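Local structure of alpha-1,2-mannosyltransferase (Ktr4), putative (Neosartorya fumigata, 7BOP) at residues A70-V75 with P182-Y187; E81-T86 with E112-R117. The protein is a putative fungal mannosyltransferase of the GT-A fold, modelled here with guanosine-5'-diphosphate and a manganese ion. All coordinates share one frame; numbering follows the deposited sequence.

Interaction 1 of 2, residues A70-V75 with P182-Y187; sequences ALISLV and PALKNY. With GDP (guanosine-5'-diphosphate), chain H.
Leu184 and Tyr187 are the two residues of 182-187 that meet segment 70-75, at Ala70 and Ile72 of its strand, through apolar side-chain contacts and with no hydrogen bond between the segments. The segment starts with a short 3-10 turn at Pro182, Ala183 and Leu184, closed by Lys185 N on Pro182 O (3.0 Å). Leu184 points its side chain at the strand: its first torsion (chi1 -63°) lays CG beside the backbone N, and from there Leu184 CD2 reaches to 4.1 Å from Ile72 CG2, a methyl-to-methyl contact between branches that cross obliquely. A type I beta turn runs on through Lys185 and Asn186, with Tyr187 N bonded to Leu184 O, and turns the chain back to the strand. Tyr187 then sets the CD2-CE2 side of its ring beside Ala70, whose CB lies obliquely to the ring, 3.8 Å from Tyr187 CE2. The ring's hydroxyl is hydrogen-bonded to a glycerol, probably from the crystallisation liquor. At the far end of the strand the chemistry changes. The GDP ribose donates from O3' to Leu74 O at 2.6 Å, and guanine N2 makes a weak, bent bond to Val75 O (3.3 Å). Leu74 has CG anti to its own N (chi1 -175°), which brings that atom to 3.5 Å from GDP N3. The nucleotide thus sits at the C-terminal end of a central parallel strand, as in GT-A folds. Arg292 ties the turn down through Leu184 O and Tyr187 O. Strand 69-74 runs parallel to both 102-106 and 189-192, with Leu71 packed on helix 80-98 and Leu184 also reaching Ile103 of strand 102-106.

Interaction 2 of 2, residues E81-T86 with E112-R117; sequences EDLIST and EEFKKR
Arg117 and Glu81 join two nearly parallel helices of the GT-A alpha/beta fold; the axes of segments 81-86 and 112-117 lie 12° apart and approach to 11.0 Å. Arg117 spans the gap. Its CB lies 4.1 Å from Ile84 CD1, the methyl that also sits against the arginine's backbone carbonyl. From there CG leaves anti to the carbonyl carbon (chi1 -67°), and further bends at chi2 and chi3 fold the chain back toward helix 81-86. At the tip, the Glu81 carboxylate stands at the edge of the guanidinium: Arg117 NH1 gives Glu81 OE1 a nearly straight bond (2.9 Å, 170°) that lies in the guanidinium plane but meets OE1 from above the carboxylate plane. Arg117 NH2 is 3.8 Å from Ile84 CG1, which lies over one guanidinium face, so the charged group is both bonded at its edge and packed against an apolar chain. On the buried side, Leu83 and Phe114 cross at about a right angle. Phe114 is held among aromatic neighbours, stacked with Phe110 and edge-to-face with Phe104, and its CG, anti to the backbone N, sends the ring toward the other helix. There Phe114 CZ touches Leu83 CD2 at 3.4 Å.

Overall arrangement
Both contacts belong to the same GT-A alpha/beta framework, and interaction 2 is nested inside the chain loop closed by interaction 1. Strand 69-74 and helix 80-98 are consecutive: interaction 1 meets the early part of the strand and ties it to a turn, and interaction 2 joins the first turns of the helix that follows to helix 112-119. Their centres are about 17 Å apart, yet they touch, since Val75 CG1 packs 3.7 Å from Phe114 CZ. Interaction 1 is nearer the chain centre and purely apolar between its side chains, with hydrogen bonds to the nucleotide at the strand's C-terminal end. Interaction 2 lies farther out, combining a buried apolar side with a salt bridge toward the surface.

Interaction 1 of 2, residues A70-V75 with P182-Y187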
ATOM      1  N   ALA A  70       8.902 -10.036  -6.455  1.00 31.53           N
ATOM      2  CA  ALA A  70       8.850  -9.200  -7.634  1.00 31.30           C
ATOM      3  C   ALA A  70       8.402  -7.785  -7.291  1.00 32.50           C
ATOM      4  O   ALA A  70       7.655  -7.569  -6.335  1.00 31.23           O
ATOM      5  CB  ALA A  70       7.904  -9.797  -8.657  1.00 32.30           C
ATOM      6  N   LEU A  71       8.877  -6.838  -8.087  1.00 32.29           N
ATOM      7  CA  LEU A  71       8.312  -5.502  -8.152  1.00 33.81           C
ATOM      8  C   LEU A  71       7.084  -5.633  -9.035  1.00 35.16           C
ATOM      9  O   LEU A  71       7.180  -6.226 -10.120  1.00 34.41           O
ATOM     10  CB  LEU A  71       9.315  -4.534  -8.786  1.00 34.08           C
ATOM     11  CG  LEU A  71      10.644  -4.419  -8.030  1.00 35.14           C
ATOM     12  CD1 LEU A  71      11.715  -3.763  -8.883  1.00 35.60           C
ATOM     13  CD2 LEU A  71      10.463  -3.682  -6.709  1.00 36.79           C
ATOM     14  N   ILE A  72       5.933  -5.124  -8.577  1.00 33.09           N
ATOM     15  CA  ILE A  72       4.686  -5.231  -9.345  1.00 32.35           C
ATOM     16  C   ILE A  72       4.017  -3.883  -9.501  1.00 33.65           C
ATOM     17  O   ILE A  72       4.177  -2.987  -8.653  1.00 32.00           O
ATOM     18  CB  ILE A  72       3.685  -6.267  -8.768  1.00 33.18           C
ATOM     19  CG1 ILE A  72       3.072  -5.817  -7.432  1.00 31.77           C
ATOM     20  CG2 ILE A  72       4.349  -7.639  -8.623  1.00 33.46           C
ATOM     21  CD1 ILE A  72       1.988  -6.755  -6.938  1.00 33.00           C
ATOM     22  N   SER A  73       3.273  -3.730 -10.590  1.00 32.57           N
ATOM     23  CA  SER A  73       2.584  -2.473 -10.844  1.00 33.41           C
ATOM     24  C   SER A  73       1.363  -2.693 -11.721  1.00 35.72           C
ATOM     25  O   SER A  73       1.482  -3.250 -12.814  1.00 33.76           O
ATOM     26  CB  SER A  73       3.534  -1.455 -11.477  1.00 33.99           C
ATOM     27  OG  SER A  73       2.923  -0.180 -11.613  1.00 34.23           O
ATOM     28  N   LEU A  74       0.194  -2.296 -11.211  1.00 35.39           N
ATOM     29  CA  LEU A  74      -1.012  -2.154 -12.021  1.00 36.58           C
ATOM     30  C   LEU A  74      -0.943  -0.781 -12.653  1.00 37.53           C
ATOM     31  O   LEU A  74      -0.887   0.225 -11.949  1.00 39.38           O
ATOM     32  CB  LEU A  74      -2.276  -2.274 -11.170  1.00 37.67           C
ATOM     33  CG  LEU A  74      -3.601  -2.246 -11.953  1.00 37.54           C
ATOM     34  CD1 LEU A  74      -3.837  -3.549 -12.711  1.00 36.22           C
ATOM     35  CD2 LEU A  74      -4.765  -1.958 -11.014  1.00 37.66           C
ATOM     36  N   VAL A  75      -0.921  -0.731 -13.981  1.00 35.94           N
ATOM     37  CA  VAL A  75      -0.638   0.515 -14.684  1.00 36.14           C
ATOM     38  C   VAL A  75      -1.223   0.486 -16.102  1.00 38.91           C
ATOM     39  O   VAL A  75      -1.391  -0.592 -16.701  1.00 38.55           O
ATOM     40  CB  VAL A  75       0.890   0.812 -14.669  1.00 35.82           C
ATOM     41  CG1 VAL A  75       1.703  -0.291 -15.350  1.00 36.60           C
ATOM     42  CG2 VAL A  75       1.211   2.164 -15.279  1.00 35.80           C
ATOM     43  N   PRO A 182      -2.272 -15.741 -11.888  1.00 40.13           N
ATOM     44  CA  PRO A 182      -1.353 -16.877 -12.155  1.00 40.97           C
ATOM     45  C   PRO A 182       0.145 -16.529 -12.207  1.00 37.54           C
ATOM     46  O   PRO A 182       0.971 -17.273 -11.701  1.00 37.89           O
ATOM     47  CB  PRO A 182      -1.828 -17.391 -13.527  1.00 42.66           C
ATOM     48  CG  PRO A 182      -3.281 -17.058 -13.558  1.00 43.72           C
ATOM     49  CD  PRO A 182      -3.421 -15.745 -12.820  1.00 41.73           C
ATOM     50  N   ALA A 183       0.475 -15.422 -12.851  1.00 37.71           N
ATOM     51  CA  ALA A 183       1.830 -14.849 -12.861  1.00 36.91           C
ATOM     52  C   ALA A 183       2.551 -14.763 -11.511  1.00 37.06           C
ATOM     53  O   ALA A 183       3.789 -14.844 -11.478  1.00 36.64           O
ATOM     54  CB  ALA A 183       1.818 -13.484 -13.525  1.00 37.21           C
ATOM     55  N   LEU A 184       1.803 -14.606 -10.416  1.00 34.02           N
ATOM     56  CA  LEU A 184       2.396 -14.521  -9.083  1.00 35.03           C
ATOM     57  C   LEU A 184       2.362 -15.820  -8.277  1.00 36.04           C
ATOM     58  O   LEU A 184       2.787 -15.830  -7.121  1.00 33.58           O
ATOM     59  CB  LEU A 184       1.715 -13.399  -8.280  1.00 34.79           C
ATOM     60  CG  LEU A 184       1.885 -11.989  -8.837  1.00 35.33           C
ATOM     61  CD1 LEU A 184       1.212 -10.983  -7.903  1.00 34.69           C
ATOM     62  CD2 LEU A 184       3.355 -11.637  -9.022  1.00 37.65           C
ATOM     63  N   LYS A 185       1.902 -16.916  -8.877  1.00 38.37           N
ATOM     64  CA  LYS A 185       1.722 -18.178  -8.149  1.00 39.96           C
ATOM     65  C   LYS A 185       2.986 -18.659  -7.423  1.00 38.34           C
ATOM     66  O   LYS A 185       2.910 -19.112  -6.281  1.00 38.56           O
ATOM     67  CB  LYS A 185       1.223 -19.277  -9.096  1.00 46.56           C
ATOM     68  CG  LYS A 185       0.747 -20.530  -8.381  1.00 52.74           C
ATOM     69  CD  LYS A 185       0.572 -21.687  -9.350  1.00 60.87           C
ATOM     70  CE  LYS A 185       0.216 -22.978  -8.623  1.00 65.89           C
ATOM     71  NZ  LYS A 185       0.690 -24.167  -9.388  1.00 72.25           N
ATOM     72  N   ASN A 186       4.143 -18.562  -8.071  1.00 37.23           N
ATOM     73  CA  ASN A 186       5.396 -19.015  -7.451  1.00 39.89           C
ATOM     74  C   ASN A 186       6.156 -17.941  -6.660  1.00 38.75           C
ATOM     75  O   ASN A 186       7.267 -18.186  -6.201  1.00 39.25           O
ATOM     76  CB  ASN A 186       6.296 -19.657  -8.514  1.00 42.29           C
ATOM     77  CG  ASN A 186       5.635 -20.863  -9.172  1.00 45.46           C
ATOM     78  OD1 ASN A 186       4.985 -21.672  -8.504  1.00 47.31           O
ATOM     79  ND2 ASN A 186       5.780 -20.973 -10.486  1.00 47.83           N
ATOM     80  N   TYR A 187       5.535 -16.777  -6.461  1.00 36.64           N
ATOM     81  CA  TYR A 187       6.119 -15.686  -5.687  1.00 34.69           C
ATOM     82  C   TYR A 187       5.506 -15.634  -4.302  1.00 32.44           C
ATOM     83  O   TYR A 187       4.340 -15.962  -4.132  1.00 32.39           O
ATOM     84  CB  TYR A 187       5.879 -14.365  -6.416  1.00 34.54           C
ATOM     85  CG  TYR A 187       6.696 -14.244  -7.670  1.00 35.49           C
ATOM     86  CD1 TYR A 187       6.244 -14.765  -8.884  1.00 38.11           C
ATOM     87  CD2 TYR A 187       7.940 -13.632  -7.645  1.00 35.16           C
ATOM     88  CE1 TYR A 187       7.011 -14.660 -10.042  1.00 37.59           C
ATOM     89  CE2 TYR A 187       8.714 -13.522  -8.790  1.00 35.67           C
ATOM     90  CZ  TYR A 187       8.245 -14.040  -9.981  1.00 38.74           C
ATOM     91  OH  TYR A 187       9.025 -13.912 -11.100  1.00 41.36           O
TER
HETATM   92  PB  GDP H 402      -4.703   7.169  -6.773  1.00 50.77           P
HETATM   93  O1B GDP H 402      -4.969   8.567  -7.251  1.00 50.65           O
HETATM   94  O2B GDP H 402      -3.214   6.847  -6.554  1.00 47.74           O
HETATM   95  O3B GDP H 402      -5.595   6.676  -5.649  1.00 48.79           O
HETATM   96  O3A GDP H 402      -5.195   6.309  -8.062  1.00 49.25           O
HETATM   97  PA  GDP H 402      -4.305   5.971  -9.377  1.00 48.06           P
HETATM   98  O1A GDP H 402      -4.976   6.540 -10.605  1.00 47.04           O
HETATM   99  O2A GDP H 402      -2.825   6.277  -9.056  1.00 48.67           O
HETATM  100  O5' GDP H 402      -4.590   4.388  -9.397  1.00 46.05           O
HETATM  101  C5' GDP H 402      -3.954   3.509  -8.468  1.00 46.57           C
HETATM  102  C4' GDP H 402      -3.088   2.497  -9.213  1.00 46.69           C
HETATM  103  O4' GDP H 402      -3.923   1.691 -10.050  1.00 46.54           O
HETATM  104  C3' GDP H 402      -2.068   3.115 -10.159  1.00 45.40           C
HETATM  105  O3' GDP H 402      -0.940   2.227 -10.214  1.00 43.60           O
HETATM  106  C2' GDP H 402      -2.789   3.203 -11.495  1.00 46.38           C
HETATM  107  O2' GDP H 402      -1.887   3.146 -12.599  1.00 44.16           O
HETATM  108  C1' GDP H 402      -3.697   1.979 -11.432  1.00 45.21           C
HETATM  109  N9  GDP H 402      -5.028   2.058 -12.083  1.00 47.09           N
HETATM  110  C8  GDP H 402      -6.131   2.761 -11.702  1.00 45.68           C
HETATM  111  N7  GDP H 402      -7.163   2.506 -12.541  1.00 44.77           N
HETATM  112  C5  GDP H 402      -6.732   1.624 -13.465  1.00 45.48           C
HETATM  113  C6  GDP H 402      -7.299   0.930 -14.641  1.00 44.45           C
HETATM  114  O6  GDP H 402      -8.480   1.145 -14.958  1.00 41.97           O
HETATM  115  N1  GDP H 402      -6.517   0.078 -15.337  1.00 44.87           N
HETATM  116  C2  GDP H 402      -5.228  -0.166 -14.985  1.00 44.27           C
HETATM  117  N2  GDP H 402      -4.467  -1.024 -15.710  1.00 43.47           N
HETATM  118  N3  GDP H 402      -4.645   0.447 -13.924  1.00 43.81           N
HETATM  119  C4  GDP H 402      -5.335   1.322 -13.149  1.00 44.89           C

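Interaction 2 of 2, residues E81-T86 with E112-R117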
ATOM      1  N   GLU A  81       5.033   7.407 -19.380  1.00 38.55           N
ATOM      2  CA  GLU A  81       6.075   8.386 -19.030  1.00 41.81           C
ATOM      3  C   GLU A  81       6.247   8.536 -17.507  1.00 39.12           C
ATOM      4  O   GLU A  81       7.370   8.594 -17.008  1.00 37.95           O
ATOM      5  CB  GLU A  81       5.811   9.754 -19.678  1.00 44.77           C
ATOM      6  CG  GLU A  81       5.929   9.778 -21.201  1.00 49.79           C
ATOM      7  CD  GLU A  81       7.311   9.414 -21.730  1.00 54.87           C
ATOM      8  OE1 GLU A  81       7.395   9.025 -22.916  1.00 61.85           O
ATOM      9  OE2 GLU A  81       8.317   9.503 -20.979  1.00 57.94           O
ATOM     10  N   ASP A  82       5.135   8.585 -16.784  1.00 38.84           N
ATOM     11  CA  ASP A  82       5.184   8.662 -15.317  1.00 39.01           C
ATOM     12  C   ASP A  82       5.728   7.370 -14.697  1.00 37.93           C
ATOM     13  O   ASP A  82       6.452   7.427 -13.701  1.00 37.02           O
ATOM     14  CB  ASP A  82       3.804   8.989 -14.746  1.00 39.55           C
ATOM     15  CG  ASP A  82       3.377  10.432 -15.018  1.00 40.63           C
ATOM     16  OD1 ASP A  82       4.236  11.299 -15.245  1.00 39.81           O
ATOM     17  OD2 ASP A  82       2.167  10.704 -14.977  1.00 43.91           O
ATOM     18  N   LEU A  83       5.385   6.221 -15.279  1.00 37.09           N
ATOM     19  CA  LEU A  83       5.966   4.945 -14.848  1.00 37.36           C
ATOM     20  C   LEU A  83       7.488   4.949 -15.017  1.00 36.64           C
ATOM     21  O   LEU A  83       8.226   4.578 -14.098  1.00 35.99           O
ATOM     22  CB  LEU A  83       5.340   3.761 -15.605  1.00 37.44           C
ATOM     23  CG  LEU A  83       5.890   2.368 -15.254  1.00 37.30           C
ATOM     24  CD1 LEU A  83       5.597   2.002 -13.804  1.00 37.69           C
ATOM     25  CD2 LEU A  83       5.318   1.319 -16.181  1.00 37.88           C
ATOM     26  N   ILE A  84       7.963   5.398 -16.176  1.00 37.75           N
ATOM     27  CA  ILE A  84       9.410   5.474 -16.442  1.00 38.46           C
ATOM     28  C   ILE A  84      10.150   6.344 -15.397  1.00 38.40           C
ATOM     29  O   ILE A  84      11.208   5.946 -14.917  1.00 38.12           O
ATOM     30  CB  ILE A  84       9.714   5.981 -17.886  1.00 39.61           C
ATOM     31  CG1 ILE A  84       9.189   5.008 -18.964  1.00 40.50           C
ATOM     32  CG2 ILE A  84      11.203   6.252 -18.085  1.00 40.89           C
ATOM     33  CD1 ILE A  84       9.713   3.593 -18.915  1.00 41.71           C
ATOM     34  N   SER A  85       9.607   7.513 -15.045  1.00 37.34           N
ATOM     35  CA  SER A  85      10.193   8.342 -13.981  1.00 39.32           C
ATOM     36  C   SER A  85      10.344   7.556 -12.673  1.00 37.02           C
ATOM     37  O   SER A  85      11.379   7.600 -12.021  1.00 36.63           O
ATOM     38  CB  SER A  85       9.329   9.574 -13.712  1.00 40.86           C
ATOM     39  OG  SER A  85       9.317  10.415 -14.842  1.00 49.46           O
ATOM     40  N   THR A  86       9.299   6.830 -12.316  1.00 35.79           N
ATOM     41  CA  THR A  86       9.308   6.013 -11.115  1.00 36.73           C
ATOM     42  C   THR A  86      10.344   4.888 -11.166  1.00 34.89           C
ATOM     43  O   THR A  86      11.081   4.680 -10.210  1.00 32.58           O
ATOM     44  CB  THR A  86       7.915   5.436 -10.858  1.00 36.95           C
ATOM     45  OG1 THR A  86       7.010   6.528 -10.631  1.00 37.66           O
ATOM     46  CG2 THR A  86       7.932   4.481  -9.662  1.00 35.32           C
ATOM     47  N   GLU A 112       3.521  -2.344 -27.596  1.00 48.85           N
ATOM     48  CA  GLU A 112       4.931  -2.641 -27.840  1.00 50.03           C
ATOM     49  C   GLU A 112       5.840  -1.505 -27.369  1.00 46.73           C
ATOM     50  O   GLU A 112       6.935  -1.767 -26.880  1.00 46.59           O
ATOM     51  CB  GLU A 112       5.184  -2.969 -29.322  1.00 53.38           C
ATOM     52  CG  GLU A 112       4.507  -4.253 -29.787  1.00 56.66           C
ATOM     53  CD  GLU A 112       4.943  -5.476 -28.989  1.00 60.16           C
ATOM     54  OE1 GLU A 112       6.163  -5.646 -28.779  1.00 64.50           O
ATOM     55  OE2 GLU A 112       4.069  -6.261 -28.559  1.00 63.90           O
ATOM     56  N   GLU A 113       5.388  -0.259 -27.504  1.00 46.38           N
ATOM     57  CA  GLU A 113       6.124   0.898 -26.976  1.00 48.43           C
ATOM     58  C   GLU A 113       6.308   0.795 -25.439  1.00 46.96           C
ATOM     59  O   GLU A 113       7.392   1.061 -24.923  1.00 46.62           O
ATOM     60  CB  GLU A 113       5.402   2.203 -27.336  1.00 52.29           C
ATOM     61  CG  GLU A 113       6.186   3.489 -27.055  1.00 56.60           C
ATOM     62  CD  GLU A 113       5.312   4.749 -27.017  1.00 62.79           C
ATOM     63  OE1 GLU A 113       5.835   5.824 -26.656  1.00 66.77           O
ATOM     64  OE2 GLU A 113       4.101   4.685 -27.338  1.00 70.30           O
ATOM     65  N   PHE A 114       5.246   0.412 -24.732  1.00 44.23           N
ATOM     66  CA  PHE A 114       5.300   0.213 -23.274  1.00 43.28           C
ATOM     67  C   PHE A 114       6.362  -0.828 -22.906  1.00 42.71           C
ATOM     68  O   PHE A 114       7.190  -0.596 -22.024  1.00 40.76           O
ATOM     69  CB  PHE A 114       3.925  -0.218 -22.733  1.00 41.99           C
ATOM     70  CG  PHE A 114       3.877  -0.359 -21.228  1.00 41.41           C
ATOM     71  CD1 PHE A 114       4.320  -1.526 -20.601  1.00 39.82           C
ATOM     72  CD2 PHE A 114       3.377   0.675 -20.435  1.00 41.62           C
ATOM     73  CE1 PHE A 114       4.274  -1.656 -19.216  1.00 40.04           C
ATOM     74  CE2 PHE A 114       3.334   0.550 -19.053  1.00 39.13           C
ATOM     75  CZ  PHE A 114       3.779  -0.612 -18.446  1.00 39.39           C
ATOM     76  N   LYS A 115       6.340  -1.967 -23.594  1.00 43.46           N
ATOM     77  CA  LYS A 115       7.288  -3.045 -23.314  1.00 44.81           C
ATOM     78  C   LYS A 115       8.735  -2.626 -23.564  1.00 43.86           C
ATOM     79  O   LYS A 115       9.610  -2.930 -22.754  1.00 43.54           O
ATOM     80  CB  LYS A 115       6.964  -4.295 -24.131  1.00 44.84           C
ATOM     81  CG  LYS A 115       5.643  -4.935 -23.765  1.00 47.33           C
ATOM     82  CD  LYS A 115       5.252  -6.005 -24.763  1.00 49.08           C
ATOM     83  CE  LYS A 115       3.857  -6.511 -24.471  1.00 51.00           C
ATOM     84  NZ  LYS A 115       3.488  -7.605 -25.401  1.00 54.28           N
ATOM     85  N   LYS A 116       8.981  -1.930 -24.671  1.00 43.16           N
ATOM     86  CA  LYS A 116      10.339  -1.512 -25.032  1.00 46.72           C
ATOM     87  C   LYS A 116      10.889  -0.469 -24.054  1.00 43.81           C
ATOM     88  O   LYS A 116      12.020  -0.583 -23.587  1.00 42.08           O
ATOM     89  CB  LYS A 116      10.372  -0.962 -26.470  1.00 51.51           C
ATOM     90  CG  LYS A 116      11.669  -0.263 -26.876  1.00 56.47           C
ATOM     91  CD  LYS A 116      11.625   0.229 -28.322  1.00 59.99           C
ATOM     92  CE  LYS A 116      11.905  -0.886 -29.323  1.00 64.38           C
ATOM     93  NZ  LYS A 116      13.309  -1.390 -29.252  1.00 66.24           N
ATOM     94  N   ARG A 117      10.084   0.549 -23.767  1.00 41.84           N
ATOM     95  CA  ARG A 117      10.500   1.640 -22.896  1.00 42.42           C
ATOM     96  C   ARG A 117      10.754   1.169 -21.453  1.00 41.23           C
ATOM     97  O   ARG A 117      11.718   1.595 -20.836  1.00 40.79           O
ATOM     98  CB  ARG A 117       9.457   2.757 -22.912  1.00 45.13           C
ATOM     99  CG  ARG A 117       9.327   3.483 -24.247  1.00 47.36           C
ATOM    100  CD  ARG A 117      10.504   4.384 -24.532  1.00 49.94           C
ATOM    101  NE  ARG A 117      10.853   5.237 -23.396  1.00 53.77           N
ATOM    102  CZ  ARG A 117      10.165   6.304 -22.988  1.00 54.05           C
ATOM    103  NH1 ARG A 117       9.042   6.692 -23.600  1.00 52.68           N
ATOM    104  NH2 ARG A 117      10.604   6.986 -21.937  1.00 56.17           N
TER